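Local coordinates for SusD superfamily protein (Bacteroides vulgatus, PDB 3MYV) that probably binds polysaccharide at the cell surface as an outer-membrane SusD-family protein of a gut bacterium, at residues I199-D204 / Y338-E343; Y378-V383 / L402-T407; D437-I440 / E446-P449. All coordinates share one frame; numbering follows the deposited sequence. Where two conformers were deposited one is given.

Contact 1: residues I199-D204 / Y338-E343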
loop_
_atom_site.group_PDB
_atom_site.type_symbol
_atom_site.label_atom_id
_atom_site.label_comp_id
_atom_site.label_asym_id
_atom_site.label_seq_id
_atom_site.Cartn_x
_atom_site.Cartn_y
_atom_site.Cartn_z
ATOM N N ILE A 199 -7.961 3.392 -5.815
ATOM C CA ILE A 199 -7.441 3.918 -7.067
ATOM C C ILE A 199 -8.341 5.042 -7.597
ATOM O O ILE A 199 -7.834 6.066 -8.084
ATOM C CB ILE A 199 -7.160 2.770 -8.098
ATOM C CG1 ILE A 199 -5.945 1.943 -7.625
ATOM C CG2 ILE A 199 -6.879 3.318 -9.523
ATOM C CD1 ILE A 199 -5.794 0.569 -8.330
ATOM N N TYR A 200 -9.661 4.871 -7.502
ATOM C CA TYR A 200 -10.581 5.972 -7.855
ATOM C C TYR A 200 -10.203 7.243 -7.080
ATOM O O TYR A 200 -10.101 8.331 -7.649
ATOM C CB TYR A 200 -12.034 5.630 -7.522
ATOM C CG TYR A 200 -12.783 4.714 -8.462
ATOM C CD1 TYR A 200 -12.630 4.783 -9.848
ATOM C CD2 TYR A 200 -13.681 3.769 -7.945
ATOM C CE1 TYR A 200 -13.363 3.937 -10.689
ATOM C CE2 TYR A 200 -14.382 2.945 -8.752
ATOM C CZ TYR A 200 -14.229 3.020 -10.127
ATOM O OH TYR A 200 -14.962 2.148 -10.908
ATOM N N LEU A 201 -9.924 7.096 -5.795
ATOM C CA LEU A 201 -9.572 8.237 -4.927
ATOM C C LEU A 201 -8.274 8.900 -5.354
ATOM O O LEU A 201 -8.200 10.137 -5.491
ATOM C CB LEU A 201 -9.486 7.773 -3.450
ATOM C CG LEU A 201 -9.287 8.849 -2.375
ATOM C CD1 LEU A 201 -10.596 9.608 -2.176
ATOM C CD2 LEU A 201 -8.772 8.267 -1.018
ATOM N N TYR A 202 -7.253 8.081 -5.601
ATOM C CA TYR A 202 -5.996 8.571 -6.130
ATOM C C TYR A 202 -6.171 9.264 -7.488
ATOM O O TYR A 202 -5.404 10.154 -7.826
ATOM C CB TYR A 202 -4.986 7.451 -6.287
ATOM C CG TYR A 202 -4.164 7.085 -5.059
ATOM C CD1 TYR A 202 -4.762 6.587 -3.909
ATOM C CD2 TYR A 202 -2.781 7.175 -5.090
ATOM C CE1 TYR A 202 -4.005 6.229 -2.813
ATOM C CE2 TYR A 202 -2.014 6.788 -4.010
ATOM C CZ TYR A 202 -2.632 6.319 -2.883
ATOM O OH TYR A 202 -1.872 5.968 -1.808
ATOM N N HIS A 203 -7.165 8.816 -8.261
ATOM C CA HIS A 203 -7.476 9.383 -9.571
ATOM C C HIS A 203 -8.409 10.620 -9.530
ATOM O O HIS A 203 -8.761 11.175 -10.582
ATOM C CB HIS A 203 -8.074 8.287 -10.453
ATOM C CG HIS A 203 -8.044 8.596 -11.925
ATOM N ND1 HIS A 203 -9.182 8.582 -12.710
ATOM C CD2 HIS A 203 -7.018 8.900 -12.752
ATOM C CE1 HIS A 203 -8.851 8.880 -13.957
ATOM N NE2 HIS A 203 -7.542 9.073 -14.012
ATOM N N ASP A 204 -8.748 11.092 -8.329
ATOM C CA ASP A 204 -9.692 12.212 -8.114
ATOM C C ASP A 204 -11.122 11.913 -8.568
ATOM O O ASP A 204 -11.912 12.843 -8.791
ATOM C CB ASP A 204 -9.197 13.514 -8.803
ATOM C CG ASP A 204 -9.183 14.730 -7.867
ATOM O OD1 ASP A 204 -9.636 14.653 -6.700
ATOM O OD2 ASP A 204 -8.695 15.793 -8.304
ATOM N N TYR A 338 -13.385 2.668 5.027
ATOM C CA TYR A 338 -14.064 3.699 5.818
ATOM C C TYR A 338 -13.392 5.064 5.606
ATOM O O TYR A 338 -14.062 6.070 5.387
ATOM C CB TYR A 338 -14.082 3.327 7.305
ATOM C CG TYR A 338 -15.187 2.351 7.697
ATOM C CD1 TYR A 338 -15.115 0.992 7.377
ATOM C CD2 TYR A 338 -16.295 2.782 8.412
ATOM C CE1 TYR A 338 -16.135 0.102 7.756
ATOM C CE2 TYR A 338 -17.318 1.911 8.777
ATOM C CZ TYR A 338 -17.236 0.579 8.443
ATOM O OH TYR A 338 -18.236 -0.290 8.821
ATOM N N LEU A 339 -12.065 5.092 5.668
ATOM C CA LEU A 339 -11.334 6.353 5.460
ATOM C C LEU A 339 -11.423 6.852 4.019
ATOM O O LEU A 339 -11.461 8.063 3.821
ATOM C CB LEU A 339 -9.886 6.243 5.928
ATOM C CG LEU A 339 -9.755 6.049 7.434
ATOM C CD1 LEU A 339 -8.348 5.633 7.812
ATOM C CD2 LEU A 339 -10.186 7.293 8.217
ATOM N N ILE A 340 -11.481 5.952 3.022
ATOM C CA ILE A 340 -11.716 6.381 1.623
ATOM C C ILE A 340 -13.109 7.053 1.493
ATOM O O ILE A 340 -13.251 8.133 0.907
ATOM C CB ILE A 340 -11.589 5.190 0.627
ATOM C CG1 ILE A 340 -10.128 4.672 0.593
ATOM C CG2 ILE A 340 -12.149 5.610 -0.773
ATOM C CD1 ILE A 340 -9.922 3.317 -0.109
ATOM N N ALA A 341 -14.131 6.422 2.043
ATOM C CA ALA A 341 -15.461 7.038 2.029
ATOM C C ALA A 341 -15.458 8.415 2.738
ATOM O O ALA A 341 -16.058 9.388 2.248
ATOM C CB ALA A 341 -16.486 6.105 2.690
ATOM N N ALA A 342 -14.773 8.483 3.880
ATOM C CA ALA A 342 -14.661 9.719 4.658
ATOM C C ALA A 342 -13.954 10.799 3.865
ATOM O O ALA A 342 -14.404 11.959 3.850
ATOM C CB ALA A 342 -13.924 9.461 6.026
ATOM N N GLU A 343 -12.860 10.438 3.199
ATOM C CA GLU A 343 -12.099 11.448 2.429
ATOM C C GLU A 343 -12.868 11.952 1.199
ATOM O O GLU A 343 -12.955 13.163 0.932
ATOM C CB GLU A 343 -10.725 10.913 2.047
ATOM C CG GLU A 343 -9.883 11.932 1.363
ATOM C CD GLU A 343 -8.496 11.463 0.980
ATOM O OE1 GLU A 343 -7.989 10.490 1.546
ATOM O OE2 GLU A 343 -7.893 12.095 0.084
#
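In the helical, TPR-like part of this SusD-family fold, Leu201 on the last turn of helix 189-202 reaches over to Ile340 and Glu343, one turn apart on helix 334-348. The two backbones come nearest at Leu201 and Ile340, whose CA atoms are 7.1 Å apart. Leu201 does all the touching from its side, and does it with one methyl. Its CG lies anti to the backbone N (chi1 -173°), which carries CD2 across toward helix 334-348. There CD2 packs 4.2 Å from Ile340 CG1, an ordinary apolar contact with the branch that runs beside the backbone N.

The same methyl, CD2 of Leu201, also lies over one face of the Glu343 carboxylate, 3.8 Å from CD and 3.5 Å from OE1, so a methyl rather than a polar group covers that side. Glu343 is fully extended up to its carboxylate, with CG anti to N at chi1 -176°, and this brings the charge into a buried place. Its oxygens are well satisfied there: OE1 pairs with Arg387, while OE2 is shared by Arg403, Lys347 and the amide of Asn404. Such a cluster of positive groups would probably keep the acid ionised.

Just beyond Leu201 the helix stops. Asp204 turns to positive phi, its N bonding to Leu201 O at 3.0 Å in a Schellman motif, so the contact sits right at a helix C-terminus. Helix 380-391 packs against both segments, with Arg387 on Leu201 and Ile340 and Val383 on Glu343; helix 206-223 adds Asn206 beside Leu201, and helix 160-177 packs on Ile199 and Tyr202.

Contact 2: residues Y378-V383 / L402-T407. With EDO (1,2-ethanediol), chain G.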
loop_
_atom_site.group_PDB
_atom_site.type_symbol
_atom_site.label_atom_id
_atom_site.label_comp_id
_atom_site.label_asym_id
_atom_site.label_seq_id
_atom_site.Cartn_x
_atom_site.Cartn_y
_atom_site.Cartn_z
ATOM N N TYR A 378 -15.085 18.684 10.199
ATOM C CA TYR A 378 -14.926 17.677 9.132
ATOM C C TYR A 378 -14.240 18.294 7.919
ATOM O O TYR A 378 -14.897 18.714 6.958
ATOM C CB TYR A 378 -16.289 17.104 8.728
ATOM C CG TYR A 378 -16.309 15.987 7.702
ATOM C CD1 TYR A 378 -15.343 14.971 7.686
ATOM C CD2 TYR A 378 -17.355 15.888 6.800
ATOM C CE1 TYR A 378 -15.424 13.906 6.767
ATOM C CE2 TYR A 378 -17.434 14.840 5.876
ATOM C CZ TYR A 378 -16.467 13.843 5.878
ATOM O OH TYR A 378 -16.544 12.816 4.963
ATOM N N THR A 379 -12.914 18.342 8.001
ATOM C CA THR A 379 -12.055 18.901 6.988
ATOM C C THR A 379 -11.170 17.795 6.406
ATOM O O THR A 379 -10.976 16.752 7.020
ATOM C CB THR A 379 -11.138 19.984 7.587
ATOM O OG1 THR A 379 -10.181 19.390 8.486
ATOM C CG2 THR A 379 -11.962 21.039 8.344
ATOM N N LEU A 380 -10.597 18.047 5.242
ATOM C CA LEU A 380 -9.651 17.099 4.653
ATOM C C LEU A 380 -8.476 16.789 5.608
ATOM O O LEU A 380 -8.115 15.630 5.800
ATOM C CB LEU A 380 -9.120 17.670 3.353
ATOM C CG LEU A 380 -8.092 16.820 2.598
ATOM C CD1 LEU A 380 -8.639 15.437 2.310
ATOM C CD2 LEU A 380 -7.621 17.566 1.288
ATOM N N ASP A 381 -7.898 17.821 6.238
ATOM C CA ASP A 381 -6.788 17.600 7.181
ATOM C C ASP A 381 -7.193 16.672 8.325
ATOM O O ASP A 381 -6.407 15.850 8.783
ATOM C CB ASP A 381 -6.247 18.921 7.757
ATOM C CG ASP A 381 -5.363 19.680 6.774
ATOM O OD1 ASP A 381 -4.970 19.121 5.746
ATOM O OD2 ASP A 381 -5.091 20.871 7.015
ATOM N N ARG A 382 -8.431 16.793 8.780
ATOM C CA ARG A 382 -8.914 15.952 9.849
ATOM C C ARG A 382 -8.996 14.497 9.408
ATOM O O ARG A 382 -8.689 13.595 10.184
ATOM C CB ARG A 382 -10.286 16.429 10.384
ATOM C CG ARG A 382 -10.796 15.609 11.551
ATOM C CD ARG A 382 -9.846 15.693 12.769
ATOM N NE ARG A 382 -10.249 14.845 13.899
ATOM C CZ ARG A 382 -9.993 13.546 14.040
ATOM N NH1 ARG A 382 -9.351 12.854 13.102
ATOM N NH2 ARG A 382 -10.408 12.911 15.138
ATOM N N VAL A 383 -9.412 14.262 8.176
ATOM C CA VAL A 383 -9.461 12.891 7.657
ATOM C C VAL A 383 -8.028 12.376 7.449
ATOM O O VAL A 383 -7.719 11.238 7.776
ATOM C CB VAL A 383 -10.246 12.786 6.343
ATOM C CG1 VAL A 383 -10.251 11.336 5.827
ATOM C CG2 VAL A 383 -11.692 13.319 6.536
ATOM N N LEU A 402 1.140 13.450 -0.260
ATOM C CA LEU A 402 1.615 14.010 -1.530
ATOM C C LEU A 402 0.478 14.114 -2.550
ATOM O O LEU A 402 0.389 15.113 -3.240
ATOM C CB LEU A 402 2.821 13.251 -2.093
ATOM C CG LEU A 402 3.968 14.236 -2.326
ATOM C CD1 LEU A 402 4.278 14.966 -1.040
ATOM C CD2 LEU A 402 5.225 13.580 -2.870
ATOM N N ARG A 403 -0.420 13.124 -2.610
ATOM C CA ARG A 403 -1.518 13.156 -3.599
ATOM C C ARG A 403 -2.549 14.230 -3.290
ATOM O O ARG A 403 -3.320 14.609 -4.163
ATOM C CB ARG A 403 -2.213 11.782 -3.742
ATOM C CG ARG A 403 -3.089 11.369 -2.539
ATOM C CD ARG A 403 -3.600 9.930 -2.672
ATOM N NE ARG A 403 -4.114 9.476 -1.396
ATOM C CZ ARG A 403 -5.257 9.891 -0.850
ATOM N NH1 ARG A 403 -6.067 10.727 -1.493
ATOM N NH2 ARG A 403 -5.605 9.438 0.335
ATOM N N ASN A 404 -2.576 14.711 -2.040
ATOM C CA ASN A 404 -3.414 15.840 -1.688
ATOM C C ASN A 404 -2.690 17.181 -1.737
ATOM O O ASN A 404 -3.158 18.156 -1.176
ATOM C CB ASN A 404 -3.997 15.630 -0.301
ATOM C CG ASN A 404 -5.200 14.735 -0.339
ATOM O OD1 ASN A 404 -6.223 15.122 -0.892
ATOM N ND2 ASN A 404 -5.072 13.521 0.185
ATOM N N GLY A 405 -1.528 17.199 -2.381
ATOM C CA GLY A 405 -0.775 18.422 -2.546
ATOM C C GLY A 405 -0.263 19.030 -1.253
ATOM O O GLY A 405 -0.011 20.241 -1.192
ATOM N N LYS A 406 -0.046 18.200 -0.234
ATOM C CA LYS A 406 0.474 18.695 1.043
ATOM C C LYS A 406 1.997 18.736 1.076
ATOM O O LYS A 406 2.662 18.025 0.326
ATOM C CB LYS A 406 -0.025 17.845 2.211
ATOM C CG LYS A 406 -1.548 17.689 2.302
ATOM C CD LYS A 406 -2.249 19.030 2.581
ATOM C CE LYS A 406 -3.743 18.840 2.699
ATOM N NZ LYS A 406 -4.411 20.146 3.071
ATOM N N THR A 407 2.543 19.551 1.977
ATOM C CA THR A 407 3.982 19.531 2.257
ATOM C C THR A 407 4.186 18.630 3.465
ATOM O O THR A 407 3.559 18.833 4.509
ATOM C CB THR A 407 4.503 20.913 2.601
ATOM O OG1 THR A 407 4.200 21.785 1.526
ATOM C CG2 THR A 407 6.020 20.892 2.858
HETATM C C1 EDO G . -17.332 22.263 7.360
HETATM O O1 EDO G . -17.802 20.901 7.350
HETATM C C2 EDO G . -15.824 22.244 7.529
HETATM O O2 EDO G . -15.250 21.346 6.569
#
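The backbones stay well apart, Leu380 and Asn404 CA atoms 9.0 Å from each other and those of Asp381 and Lys406 at 9.6 Å, so side chains bridge the distance between the first turn of helix 380-391 and the loop leaving helix 397-403. On the outside, Lys406 NZ donates to Asp381 OD1 at 2.9 Å in a salt bridge. The ammonium comes in on the syn side of the carboxylate, 22° out of its plane, and the two side chains cross at a slant. A bend at chi2 (-65°) turns the lysine chain before it straightens toward the acid.

Deeper in, Leu380 CD2 sits 3.6 Å from Asn404 OD1 and 4.3 Å from Lys406 CE, so the methyl fills the angle between amide and lysine chain. The amide itself is held from elsewhere: OD1 accepts from Lys347, and ND2 donates to Asp400 O and Glu343 OE2. That same ND2 lies 3.3 Å above the plane of the Arg403 guanidinium, toward its rim.

The contact joins the start of helix 380-391 to the end of helix 397-403, the next helix along the chain. Thr379 is the N-cap of helix 380-391, its OG1 accepting from Arg382 N at 3.1 Å, which it can do because chi1 of 68° swings the hydroxyl back over the first turn. Gly405, at positive phi, is the C-prime residue of the Schellman motif that ends the other helix, and Lys406 follows it directly. Asp381 lies in the opening turn, where the helix dipole would probably help stabilise its negative charge. Ahead of the cap, an ethanediol, probably from the crystallisation liquor, donates through O2 to Tyr378 O at 2.7 Å and also bonds to Met375 O.

Contact 3: residues D437-I440 / E446-P449; sequences DQFI and EQNP
This is a small surface contact, a ring edge against a glutamine amide, Phe439 on Gln447, between the short helix 438-441 and the irregular chain that follows it, close to the C-terminus. The phenyl comes in edge first. Gln447 NE2 lies in the plane of the ring, 3.7 Å from Phe439 CE2 and 3.8 Å from CZ, and the ring and amide planes stand 75° apart. The amide therefore meets the rim of the ring and does not stack on its face. Gln447 CB adds a van der Waals touch, 4.1 Å from Phe439 CZ, while CE1 on the far side of the rim rests 4.3 Å from the carbonyl carbon of Glu446.

Phe439 belongs to a weakly bonded single turn, opened by Ile440 N to Asp437 O at 3.3 Å; the chain then doubles back, so the aromatic side chain spans the mouth of a short loop. The amide whose NE2 meets the ring is fixed through its oxygen. Gln447 CG is anti to the backbone N and the chain then bends at chi2 (53°), folding OE1 back to accept from Asn448 N at 2.8 Å. OE1 also takes the N-H of Ile434. Were Gln447 replaced by an alanine, Ile434 N and Asn448 N would probably lose their side-chain acceptor, and a gap is likely to open beside the edge of Phe439. The irregular chain around Gln447 is gripped further by Arg157, which bonds Glu446 O through NH1 and Asn448 OD1 through NH2, while Asn448 ND2 donates to Leu432 O and Phe128 O.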
loop_
_atom_site.group_PDB
_atom_site.type_symbol
_atom_site.label_atom_id
_atom_site.label_comp_id
_atom_site.label_asym_id
_atom_site.label_seq_id
_atom_site.Cartn_x
_atom_site.Cartn_y
_atom_site.Cartn_z
ATOM N N ASP A 437 20.059 0.769 -16.279
ATOM C CA ASP A 437 20.120 -0.291 -17.289
ATOM C C ASP A 437 18.984 -0.304 -18.297
ATOM O O ASP A 437 19.130 -0.916 -19.363
ATOM C CB ASP A 437 20.363 -1.682 -16.686
ATOM C CG ASP A 437 19.239 -2.174 -15.839
ATOM O OD1 ASP A 437 18.259 -1.431 -15.586
ATOM O OD2 ASP A 437 19.361 -3.342 -15.399
ATOM N N GLN A 438 17.872 0.396 -18.004
ATOM C CA GLN A 438 16.852 0.610 -19.032
ATOM C C GLN A 438 17.372 1.353 -20.268
ATOM O O GLN A 438 16.853 1.138 -21.358
ATOM C CB GLN A 438 15.627 1.354 -18.457
ATOM C CG GLN A 438 15.024 0.635 -17.275
ATOM C CD GLN A 438 14.867 -0.874 -17.476
ATOM O OE1 GLN A 438 15.620 -1.696 -16.894
ATOM N NE2 GLN A 438 13.895 -1.246 -18.295
ATOM N N PHE A 439 18.396 2.182 -20.128
ATOM C CA PHE A 439 18.914 2.970 -21.261
ATOM C C PHE A 439 19.799 2.184 -22.238
ATOM O O PHE A 439 20.151 2.694 -23.306
ATOM C CB PHE A 439 19.579 4.270 -20.755
ATOM C CG PHE A 439 18.673 5.057 -19.855
ATOM C CD1 PHE A 439 17.519 5.639 -20.358
ATOM C CD2 PHE A 439 18.922 5.156 -18.499
ATOM C CE1 PHE A 439 16.653 6.341 -19.529
ATOM C CE2 PHE A 439 18.059 5.866 -17.663
ATOM C CZ PHE A 439 16.918 6.434 -18.170
ATOM N N ILE A 440 20.124 0.931 -21.886
ATOM C CA ILE A 440 20.886 0.038 -22.767
ATOM C C ILE A 440 20.077 -0.186 -24.053
ATOM O O ILE A 440 20.554 0.103 -25.160
ATOM C CB ILE A 440 21.220 -1.299 -22.044
ATOM C CG1 ILE A 440 22.207 -1.056 -20.886
ATOM C CG2 ILE A 440 21.784 -2.361 -23.047
ATOM C CD1 ILE A 440 22.522 -2.300 -20.043
ATOM N N GLU A 446 13.238 8.842 -21.361
ATOM C CA GLU A 446 13.517 9.939 -20.443
ATOM C C GLU A 446 13.729 9.456 -19.024
ATOM O O GLU A 446 13.012 8.600 -18.550
ATOM C CB GLU A 446 12.378 10.938 -20.464
ATOM C CG GLU A 446 12.153 11.464 -21.854
ATOM C CD GLU A 446 11.718 12.890 -21.872
ATOM O OE1 GLU A 446 12.558 13.752 -21.550
ATOM O OE2 GLU A 446 10.550 13.145 -22.229
ATOM N N GLN A 447 14.717 10.039 -18.355
ATOM C CA GLN A 447 14.915 9.869 -16.924
ATOM C C GLN A 447 13.971 10.853 -16.240
ATOM O O GLN A 447 13.585 11.877 -16.832
ATOM C CB GLN A 447 16.371 10.127 -16.548
ATOM C CG GLN A 447 16.733 9.964 -15.070
ATOM C CD GLN A 447 16.320 8.655 -14.494
ATOM O OE1 GLN A 447 15.198 8.517 -13.983
ATOM N NE2 GLN A 447 17.209 7.648 -14.593
ATOM N N ASN A 448 13.552 10.538 -15.028
ATOM C CA ASN A 448 12.769 11.498 -14.256
ATOM C C ASN A 448 13.584 12.774 -14.033
ATOM O O ASN A 448 14.799 12.720 -13.870
ATOM C CB ASN A 448 12.269 10.885 -12.937
ATOM C CG ASN A 448 11.004 10.077 -13.139
ATOM O OD1 ASN A 448 10.197 10.410 -14.009
ATOM N ND2 ASN A 448 10.820 9.001 -12.358
ATOM N N PRO A 449 12.909 13.925 -14.068
ATOM C CA PRO A 449 13.593 15.224 -14.011
ATOM C C PRO A 449 14.437 15.331 -12.743
ATOM O O PRO A 449 14.066 14.776 -11.712
ATOM C CB PRO A 449 12.441 16.248 -13.970
ATOM C CG PRO A 449 11.227 15.527 -13.841
ATOM C CD PRO A 449 11.444 14.062 -14.153
#

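Overall arrangement
The three contacts follow one another along the chain, each closing before the next opens. Contacts 1 and 2 are neighbours, centres about 12 Å apart, and share the helical region: helix 334-348 carries one side of contact 1 and is touched by Leu380 of contact 2, and helix 380-391, which opens in contact 2, packs on contact 1. They touch directly, through Tyr378 OH to Ala342 O at 2.6 Å (a probable hydrogen bond) and through Tyr202, whose ring meets Arg403 in a cation-pi contact. Contact 3, out on the surface with its centre about 32 Å from each of theirs, touches neither: its nearest atoms are about 15 Å from contact 1 and 12 Å from contact 2.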